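Local structure of carbamate kinase (Aeropyrum pernix, 2E9Y) at residues R5-L11 against A229-L235; P170-R176 against L222-L227; G194-P198 against V210-K216. The protein probably acts as a carbamate kinase of the amino acid kinase family, transferring a phosphoryl group between ATP and carbamate. The contacts are given in a common frame with arbitrary orientation. Numbering follows the deposited sequence.

Contact 1 (R5-L11 against A229-L235); sequences RLAVIAL and ADLLVIL
Two neighbouring parallel strands, 6-10 and 231-235, run 4.7 Å apart at 16° in the central sheet of the amino acid kinase fold. Both strands are extended, but Asp-230, just before 231-235, has a turn-like backbone (-82/-21). Residue n of the first pairs with n+224 of the second, from Ala-7 with Leu-231 to Ala-10 with Ile-234. Arg-5 precedes the strand; its CB lies 3.2 Å from Asp-230 OD2. That carboxylate, with Asp-230 in the m rotamer, takes the backbone N of Leu-6 (N to OD2 2.7 Å), so a side chain opens the pairing. Leu-6 O in turn accepts from Asp-230 N at 2.8 Å and, weakly, from Leu-231 N at 3.3 Å. Ala-7 sets its CB 4.3 Å from Leu-231 CB. From Val-8 on the bonding is regular: Val-8 N to Leu-231 O 3.0 Å and Val-233 N to Val-8 O 2.9 Å, while Val-8 (t) brings CG1 to 4.2 Å from Leu-232 CD1. Ile-9 (m, t) reaches Leu-235 CD1 with CG2 at 3.6 Å. Ala-10 N bonds Val-233 O at 2.8 Å, and Leu-235 N bonds Ala-10 O at 3.0 Å. Leu-11 CD2 meets Leu-235 CD1 at 4.0 Å. Alternation puts Ala-7, Ile-9, Leu-231 and Val-233 on one face of the sheet, against helix 301-305 and Trp-47; Val-8, Ala-10, Leu-232 and Ile-234 lie on the other, covered by helix 216-226. Strand 48-52 pairs in parallel with the far edge of 6-10, and 293-297 likewise with 231-236, placing both inside the sheet.

Contact 2 (P170-R176 against L222-L227); sequences PVSIVDR and LLATQL
Gln-226 ties the end of helix 216-226 to strand 170-173 in an alpha/beta packing of the amino acid kinase fold. Its OE1 accepts from Ile-173 N at 2.9 Å, while its backbone O takes Arg-176 NE at 3.1 Å and, more weakly, NH2 of the same arginine at 3.3 Å. Arg-176 (t, m, t) is brought round by a type I turn from Ile-173 to Arg-176, with Arg-176 N 3.1 Å from Ile-173 O. The strand is weakly bonded and carries a classic beta bulge, Val-171 and Ser-172 both facing Leu-118; its axis passes 8.2 Å from the helix at -45°. Asp-175, turned away from the helix, salt-bridges Arg-116 of its own chain and Lys-94 of the second subunit. Around these bonds the packing is mostly between apolar side chains. Ile-173 (m, m) points at the helix, with CG1 4.0 Å from Leu-223 CD1. Leu-222 (t, p) pushes CD2 to 3.8 Å from Pro-170 CB, and the same methyl abuts the backbone, 3.4 Å from Ser-172 N.

Contact 3 (G194-P198 against V210-K216); sequences GGGVP and VEAVVDK
Pro-198 lays its ring over the extended chain of 210-214, with CB 3.6 Å from Val-210 CG2, and CG 4.1 Å from Ala-212 CB and 3.9 Å from Val-214 CG2. The ring is C-gamma exo; Val-210 is in the m rotamer and Val-214 in t. CG also sits 3.2 Å from Ala-212 O. The one direct hydrogen bond runs from Val-210 N to Pro-198 O, 3.0 Å. These residues close a beta hairpin of the amino acid kinase fold: strand 197-201 turns back antiparallel as 207-209, and the returning chain passes the glycine-rich loop before entering helix 216-226. Gly-194 to Gly-196 all have positive phi. At Gly-195 (97/-6) a CB would fall 2.0 Å from Val-214 O, so without one its CA can approach to 3.5 Å from that oxygen in a near-linear CA-H...O contact and to 3.7 Å from Lys-216 CA. One water bridges the loop to the chain, donating to Gly-194 O (2.8 Å) and Gly-196 O (2.9 Å) and accepting from Val-214 N (2.9 Å). Asp-215 is the N-cap of helix 216-226, its OD1 bonded to Leu-218 N, while Lys-216 NZ leads away to Leu-11 O.

How the contacts relate
All three contacts reach the same mixed sheet, and helix 216-226 connects them. Along the chain they enclose one another: contact 3 spans the shortest interval, contact 2 brackets it, and contact 1 brackets both. Contacts 1 and 2 have centres about 13 Å apart, as do 2 and 3, whereas 1 and 3 are about 19 Å apart. Contact 3 delivers the chain to the start of the helix, contact 2 uses its last turn, and the chain then enters strand 231-236 of contact 1. Ala-229 N lies 2.9 Å from Ala-224 O, a probable hydrogen bond, and Pro-170 CB 4.0 Å from Val-214 CG1, so segments far apart in sequence meet around one helix and one sheet.

Contact 1 (R5-L11 against A229-L235)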
loop_
_atom_site.group_PDB
_atom_site.type_symbol
_atom_site.label_atom_id
_atom_site.label_comp_id
_atom_site.label_asym_id
_atom_site.label_seq_id
_atom_site.Cartn_x
_atom_site.Cartn_y
_atom_site.Cartn_z
ATOM N N ARG A 5 -8.659 -4.026 26.386
ATOM C CA ARG A 5 -7.201 -4.028 26.387
ATOM C C ARG A 5 -6.675 -4.116 24.961
ATOM O O ARG A 5 -7.416 -4.465 24.042
ATOM C CB ARG A 5 -6.667 -5.192 27.222
ATOM C CG ARG A 5 -7.009 -5.086 28.702
ATOM C CD ARG A 5 -6.104 -5.965 29.548
ATOM N NE ARG A 5 -6.249 -7.383 29.233
ATOM C CZ ARG A 5 -5.386 -8.319 29.615
ATOM N NH1 ARG A 5 -4.316 -7.984 30.324
ATOM N NH2 ARG A 5 -5.592 -9.589 29.290
ATOM N N LEU A 6 -5.396 -3.797 24.782
ATOM C CA LEU A 6 -4.779 -3.823 23.461
ATOM C C LEU A 6 -3.792 -4.968 23.282
ATOM O O LEU A 6 -2.962 -5.232 24.149
ATOM C CB LEU A 6 -4.059 -2.498 23.190
ATOM C CG LEU A 6 -3.255 -2.414 21.886
ATOM C CD1 LEU A 6 -4.187 -2.574 20.696
ATOM C CD2 LEU A 6 -2.531 -1.078 21.821
ATOM N N ALA A 7 -3.883 -5.640 22.144
ATOM C CA ALA A 7 -2.984 -6.742 21.855
ATOM C C ALA A 7 -2.433 -6.624 20.442
ATOM O O ALA A 7 -3.166 -6.308 19.507
ATOM C CB ALA A 7 -3.717 -8.066 22.007
ATOM N N VAL A 8 -1.132 -6.846 20.297
ATOM C CA VAL A 8 -0.519 -6.830 18.974
ATOM C C VAL A 8 -0.519 -8.309 18.601
ATOM O O VAL A 8 0.036 -9.136 19.325
ATOM C CB VAL A 8 0.930 -6.278 19.009
ATOM C CG1 VAL A 8 1.632 -6.572 17.690
ATOM C CG2 VAL A 8 0.898 -4.775 19.244
ATOM N N ILE A 9 -1.177 -8.640 17.495
ATOM C CA ILE A 9 -1.280 -10.024 17.047
ATOM C C ILE A 9 -0.493 -10.213 15.759
ATOM O O ILE A 9 -0.849 -9.659 14.723
ATOM C CB ILE A 9 -2.755 -10.407 16.800
ATOM C CG1 ILE A 9 -3.556 -10.194 18.090
ATOM C CG2 ILE A 9 -2.859 -11.855 16.338
ATOM C CD1 ILE A 9 -5.056 -10.297 17.927
ATOM N N ALA A 10 0.575 -10.996 15.843
ATOM C CA ALA A 10 1.434 -11.263 14.699
ATOM C C ALA A 10 1.019 -12.537 13.962
ATOM O O ALA A 10 1.221 -13.647 14.456
ATOM C CB ALA A 10 2.886 -11.369 15.160
ATOM N N LEU A 11 0.441 -12.362 12.779
ATOM C CA LEU A 11 0.001 -13.483 11.958
ATOM C C LEU A 11 1.163 -14.078 11.171
ATOM O O LEU A 11 2.157 -13.399 10.900
ATOM C CB LEU A 11 -1.086 -13.027 10.977
ATOM C CG LEU A 11 -2.363 -12.449 11.584
ATOM C CD1 LEU A 11 -3.331 -12.016 10.480
ATOM C CD2 LEU A 11 -3.010 -13.506 12.473
ATOM N N ALA A 229 1.314 -1.978 24.666
ATOM C CA ALA A 229 0.274 -2.985 24.510
ATOM C C ALA A 229 0.179 -3.834 25.769
ATOM O O ALA A 229 1.157 -3.995 26.500
ATOM C CB ALA A 229 0.575 -3.874 23.298
ATOM N N ASP A 230 -1.004 -4.384 26.011
ATOM C CA ASP A 230 -1.226 -5.220 27.181
ATOM C C ASP A 230 -0.747 -6.644 26.923
ATOM O O ASP A 230 -0.481 -7.399 27.859
ATOM C CB ASP A 230 -2.718 -5.234 27.531
ATOM C CG ASP A 230 -3.245 -3.859 27.897
ATOM O OD1 ASP A 230 -2.862 -3.341 28.965
ATOM O OD2 ASP A 230 -4.039 -3.291 27.118
ATOM N N LEU A 231 -0.625 -7.010 25.651
ATOM C CA LEU A 231 -0.202 -8.361 25.312
ATOM C C LEU A 231 0.368 -8.480 23.909
ATOM O O LEU A 231 -0.076 -7.790 22.994
ATOM C CB LEU A 231 -1.396 -9.315 25.438
ATOM C CG LEU A 231 -1.224 -10.788 25.045
ATOM C CD1 LEU A 231 -0.253 -11.469 25.997
ATOM C CD2 LEU A 231 -2.573 -11.494 25.092
ATOM N N LEU A 232 1.370 -9.341 23.762
ATOM C CA LEU A 232 1.971 -9.621 22.463
ATOM C C LEU A 232 1.558 -11.054 22.170
ATOM O O LEU A 232 1.783 -11.957 22.983
ATOM C CB LEU A 232 3.504 -9.527 22.500
ATOM C CG LEU A 232 4.222 -10.091 21.260
ATOM C CD1 LEU A 232 3.828 -9.291 20.015
ATOM C CD2 LEU A 232 5.726 -10.049 21.457
ATOM N N VAL A 233 0.935 -11.257 21.017
ATOM C CA VAL A 233 0.483 -12.580 20.618
ATOM C C VAL A 233 1.122 -12.964 19.291
ATOM O O VAL A 233 1.090 -12.188 18.336
ATOM C CB VAL A 233 -1.051 -12.607 20.430
ATOM C CG1 VAL A 233 -1.505 -14.002 20.007
ATOM C CG2 VAL A 233 -1.743 -12.178 21.715
ATOM N N ILE A 234 1.714 -14.151 19.236
ATOM C CA ILE A 234 2.307 -14.632 17.995
ATOM C C ILE A 234 1.535 -15.878 17.584
ATOM O O ILE A 234 1.573 -16.896 18.272
ATOM C CB ILE A 234 3.792 -14.990 18.161
ATOM C CG1 ILE A 234 4.585 -13.742 18.564
ATOM C CG2 ILE A 234 4.337 -15.529 16.847
ATOM C CD1 ILE A 234 6.053 -13.996 18.792
ATOM N N LEU A 235 0.823 -15.791 16.466
ATOM C CA LEU A 235 0.032 -16.918 15.986
ATOM C C LEU A 235 0.740 -17.624 14.841
ATOM O O LEU A 235 0.984 -17.033 13.788
ATOM C CB LEU A 235 -1.349 -16.441 15.536
ATOM C CG LEU A 235 -2.231 -15.812 16.621
ATOM C CD1 LEU A 235 -3.557 -15.387 16.015
ATOM C CD2 LEU A 235 -2.467 -16.816 17.752
#

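Contact 2 (P170-R176 against L222-L227)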
loop_
_atom_site.group_PDB
_atom_site.type_symbol
_atom_site.label_atom_id
_atom_site.label_comp_id
_atom_site.label_asym_id
_atom_site.label_seq_id
_atom_site.Cartn_x
_atom_site.Cartn_y
_atom_site.Cartn_z
ATOM N N PRO A 170 15.111 -4.618 14.364
ATOM C CA PRO A 170 14.317 -3.391 14.440
ATOM C C PRO A 170 14.732 -2.527 15.626
ATOM O O PRO A 170 14.952 -3.039 16.723
ATOM C CB PRO A 170 12.888 -3.916 14.562
ATOM C CG PRO A 170 13.066 -5.178 15.329
ATOM C CD PRO A 170 14.293 -5.799 14.689
ATOM N N VAL A 171 14.852 -1.222 15.400
ATOM C CA VAL A 171 15.248 -0.300 16.463
ATOM C C VAL A 171 14.054 0.497 16.969
ATOM O O VAL A 171 13.886 0.680 18.173
ATOM C CB VAL A 171 16.337 0.668 15.974
ATOM C CG1 VAL A 171 16.688 1.661 17.074
ATOM C CG2 VAL A 171 17.572 -0.126 15.558
ATOM N N SER A 172 13.228 0.971 16.044
ATOM C CA SER A 172 12.036 1.726 16.403
ATOM C C SER A 172 11.043 1.666 15.256
ATOM O O SER A 172 11.427 1.450 14.106
ATOM C CB SER A 172 12.392 3.187 16.715
ATOM O OG SER A 172 12.966 3.836 15.596
ATOM N N ILE A 173 9.764 1.832 15.573
ATOM C CA ILE A 173 8.732 1.818 14.542
ATOM C C ILE A 173 8.474 3.279 14.194
ATOM O O ILE A 173 7.855 4.018 14.962
ATOM C CB ILE A 173 7.433 1.160 15.046
ATOM C CG1 ILE A 173 7.729 -0.248 15.586
ATOM C CG2 ILE A 173 6.415 1.100 13.917
ATOM C CD1 ILE A 173 8.480 -1.164 14.617
ATOM N N VAL A 174 8.969 3.692 13.034
ATOM C CA VAL A 174 8.836 5.072 12.589
ATOM C C VAL A 174 7.401 5.588 12.612
ATOM O O VAL A 174 7.137 6.722 13.030
ATOM C CB VAL A 174 9.402 5.230 11.161
ATOM C CG1 VAL A 174 9.219 6.656 10.676
ATOM C CG2 VAL A 174 10.882 4.852 11.153
ATOM N N ASP A 175 6.476 4.741 12.184
ATOM C CA ASP A 175 5.076 5.118 12.106
ATOM C C ASP A 175 4.220 4.730 13.304
ATOM O O ASP A 175 2.998 4.641 13.206
ATOM C CB ASP A 175 4.507 4.555 10.809
ATOM C CG ASP A 175 5.164 5.175 9.598
ATOM O OD1 ASP A 175 4.906 6.372 9.347
ATOM O OD2 ASP A 175 5.955 4.486 8.921
ATOM N N ARG A 176 4.874 4.531 14.441
ATOM C CA ARG A 176 4.185 4.163 15.671
ATOM C C ARG A 176 2.987 5.067 15.976
ATOM O O ARG A 176 1.902 4.573 16.296
ATOM C CB ARG A 176 5.184 4.187 16.835
ATOM C CG ARG A 176 4.610 3.838 18.192
ATOM C CD ARG A 176 3.918 5.033 18.814
ATOM N NE ARG A 176 3.427 4.736 20.153
ATOM C CZ ARG A 176 2.643 5.547 20.854
ATOM N NH1 ARG A 176 2.260 6.710 20.339
ATOM N NH2 ARG A 176 2.242 5.193 22.066
ATOM N N LEU A 222 8.632 -5.205 19.157
ATOM C CA LEU A 222 9.022 -3.821 19.372
ATOM C C LEU A 222 7.804 -2.905 19.308
ATOM O O LEU A 222 7.678 -1.978 20.107
ATOM C CB LEU A 222 10.059 -3.392 18.328
ATOM C CG LEU A 222 10.523 -1.935 18.388
ATOM C CD1 LEU A 222 11.138 -1.629 19.746
ATOM C CD2 LEU A 222 11.533 -1.693 17.274
ATOM N N LEU A 223 6.905 -3.158 18.357
ATOM C CA LEU A 223 5.699 -2.340 18.223
ATOM C C LEU A 223 4.841 -2.439 19.482
ATOM O O LEU A 223 4.337 -1.433 19.977
ATOM C CB LEU A 223 4.857 -2.788 17.021
ATOM C CG LEU A 223 3.552 -2.007 16.806
ATOM C CD1 LEU A 223 3.861 -0.529 16.589
ATOM C CD2 LEU A 223 2.798 -2.565 15.600
ATOM N N ALA A 224 4.673 -3.658 19.985
ATOM C CA ALA A 224 3.866 -3.887 21.185
ATOM C C ALA A 224 4.435 -3.085 22.351
ATOM O O ALA A 224 3.697 -2.471 23.125
ATOM C CB ALA A 224 3.847 -5.379 21.529
ATOM N N THR A 225 5.755 -3.093 22.467
ATOM C CA THR A 225 6.430 -2.359 23.525
ATOM C C THR A 225 6.242 -0.850 23.366
ATOM O O THR A 225 5.963 -0.151 24.341
ATOM C CB THR A 225 7.940 -2.687 23.542
ATOM O OG1 THR A 225 8.124 -4.052 23.935
ATOM C CG2 THR A 225 8.684 -1.776 24.511
ATOM N N GLN A 226 6.375 -0.345 22.142
ATOM C CA GLN A 226 6.246 1.090 21.910
ATOM C C GLN A 226 4.788 1.590 22.011
ATOM O O GLN A 226 4.525 2.765 22.232
ATOM C CB GLN A 226 6.838 1.425 20.536
ATOM C CG GLN A 226 8.341 1.142 20.459
ATOM C CD GLN A 226 8.954 1.866 19.277
ATOM O OE1 GLN A 226 8.495 1.796 18.147
ATOM N NE2 GLN A 226 10.097 2.520 19.562
ATOM N N LEU A 227 3.828 0.660 21.802
ATOM C CA LEU A 227 2.417 1.032 21.927
ATOM C C LEU A 227 1.914 0.861 23.363
ATOM O O LEU A 227 0.758 1.111 23.683
ATOM C CB LEU A 227 1.579 0.121 21.015
ATOM C CG LEU A 227 1.681 0.428 19.521
ATOM C CD1 LEU A 227 0.780 -0.495 18.695
ATOM C CD2 LEU A 227 1.272 1.859 19.188
#

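Contact 3 (G194-P198 against V210-K216)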
loop_
_atom_site.group_PDB
_atom_site.type_symbol
_atom_site.label_atom_id
_atom_site.label_comp_id
_atom_site.label_asym_id
_atom_site.label_seq_id
_atom_site.Cartn_x
_atom_site.Cartn_y
_atom_site.Cartn_z
ATOM N N GLY A 194 4.889 -7.433 6.697
ATOM C CA GLY A 194 6.185 -7.941 6.255
ATOM C C GLY A 194 7.329 -7.538 7.197
ATOM O O GLY A 194 8.506 -7.704 6.905
ATOM N N GLY A 195 6.956 -6.958 8.351
ATOM C CA GLY A 195 7.985 -6.536 9.301
ATOM C C GLY A 195 8.310 -5.043 9.162
ATOM O O GLY A 195 9.090 -4.469 9.909
ATOM N N GLY A 196 7.704 -4.425 8.130
ATOM C CA GLY A 196 7.887 -2.990 7.939
ATOM C C GLY A 196 8.901 -2.673 6.830
ATOM O O GLY A 196 9.742 -3.487 6.471
ATOM N N VAL A 197 8.780 -1.448 6.282
ATOM C CA VAL A 197 9.785 -0.937 5.349
ATOM C C VAL A 197 11.004 -0.357 6.090
ATOM O O VAL A 197 10.911 0.621 6.829
ATOM C CB VAL A 197 9.109 0.158 4.520
ATOM C CG1 VAL A 197 10.107 0.794 3.555
ATOM C CG2 VAL A 197 7.952 -0.430 3.734
ATOM N N PRO A 198 12.191 -0.985 5.927
ATOM C CA PRO A 198 13.390 -0.525 6.602
ATOM C C PRO A 198 13.906 0.785 6.072
ATOM O O PRO A 198 14.096 0.993 4.882
ATOM C CB PRO A 198 14.504 -1.534 6.385
ATOM C CG PRO A 198 13.901 -2.745 5.712
ATOM C CD PRO A 198 12.510 -2.177 5.150
ATOM N N VAL A 210 16.093 1.380 2.741
ATOM C CA VAL A 210 17.207 0.513 2.359
ATOM C C VAL A 210 16.689 -0.853 1.915
ATOM O O VAL A 210 15.600 -1.271 2.315
ATOM C CB VAL A 210 18.211 0.309 3.521
ATOM C CG1 VAL A 210 18.893 1.622 3.848
ATOM C CG2 VAL A 210 17.500 -0.245 4.747
ATOM N N GLU A 211 17.456 -1.539 1.073
ATOM C CA GLU A 211 17.037 -2.858 0.623
ATOM C C GLU A 211 17.434 -3.884 1.663
ATOM O O GLU A 211 18.592 -4.289 1.758
ATOM C CB GLU A 211 17.654 -3.203 -0.733
ATOM C CG GLU A 211 16.946 -2.539 -1.905
ATOM C CD GLU A 211 17.329 -3.154 -3.232
ATOM O OE1 GLU A 211 18.499 -2.993 -3.643
ATOM O OE2 GLU A 211 16.466 -3.807 -3.858
ATOM N N ALA A 212 16.455 -4.278 2.464
ATOM C CA ALA A 212 16.662 -5.252 3.521
ATOM C C ALA A 212 15.290 -5.697 3.985
ATOM O O ALA A 212 14.276 -5.112 3.596
ATOM C CB ALA A 212 17.421 -4.609 4.682
ATOM N N VAL A 213 15.252 -6.744 4.796
ATOM C CA VAL A 213 13.990 -7.214 5.341
ATOM C C VAL A 213 14.127 -7.193 6.857
ATOM O O VAL A 213 15.236 -7.240 7.390
ATOM C CB VAL A 213 13.643 -8.640 4.864
ATOM C CG1 VAL A 213 13.431 -8.638 3.359
ATOM C CG2 VAL A 213 14.745 -9.612 5.248
ATOM N N VAL A 214 13.001 -7.086 7.548
ATOM C CA VAL A 214 13.010 -7.071 9.006
ATOM C C VAL A 214 12.099 -8.196 9.475
ATOM O O VAL A 214 11.001 -8.363 8.945
ATOM C CB VAL A 214 12.500 -5.714 9.540
ATOM C CG1 VAL A 214 12.396 -5.742 11.058
ATOM C CG2 VAL A 214 13.439 -4.608 9.084
ATOM N N ASP A 215 12.561 -8.978 10.449
ATOM C CA ASP A 215 11.770 -10.084 10.977
ATOM C C ASP A 215 10.446 -9.535 11.512
ATOM O O ASP A 215 10.431 -8.636 12.360
ATOM C CB ASP A 215 12.530 -10.786 12.104
ATOM C CG ASP A 215 11.816 -12.017 12.603
ATOM O OD1 ASP A 215 10.901 -11.874 13.441
ATOM O OD2 ASP A 215 12.164 -13.129 12.151
ATOM N N LYS A 216 9.335 -10.081 11.031
ATOM C CA LYS A 216 8.026 -9.594 11.450
ATOM C C LYS A 216 7.720 -9.817 12.927
ATOM O O LYS A 216 6.962 -9.060 13.528
ATOM C CB LYS A 216 6.924 -10.228 10.594
ATOM C CG LYS A 216 6.786 -11.737 10.724
ATOM C CD LYS A 216 5.781 -12.107 11.797
ATOM C CE LYS A 216 5.417 -13.583 11.722
ATOM N NZ LYS A 216 4.378 -13.934 12.722
HETATM O O HOH W 1 10.698 -6.227 6.088
#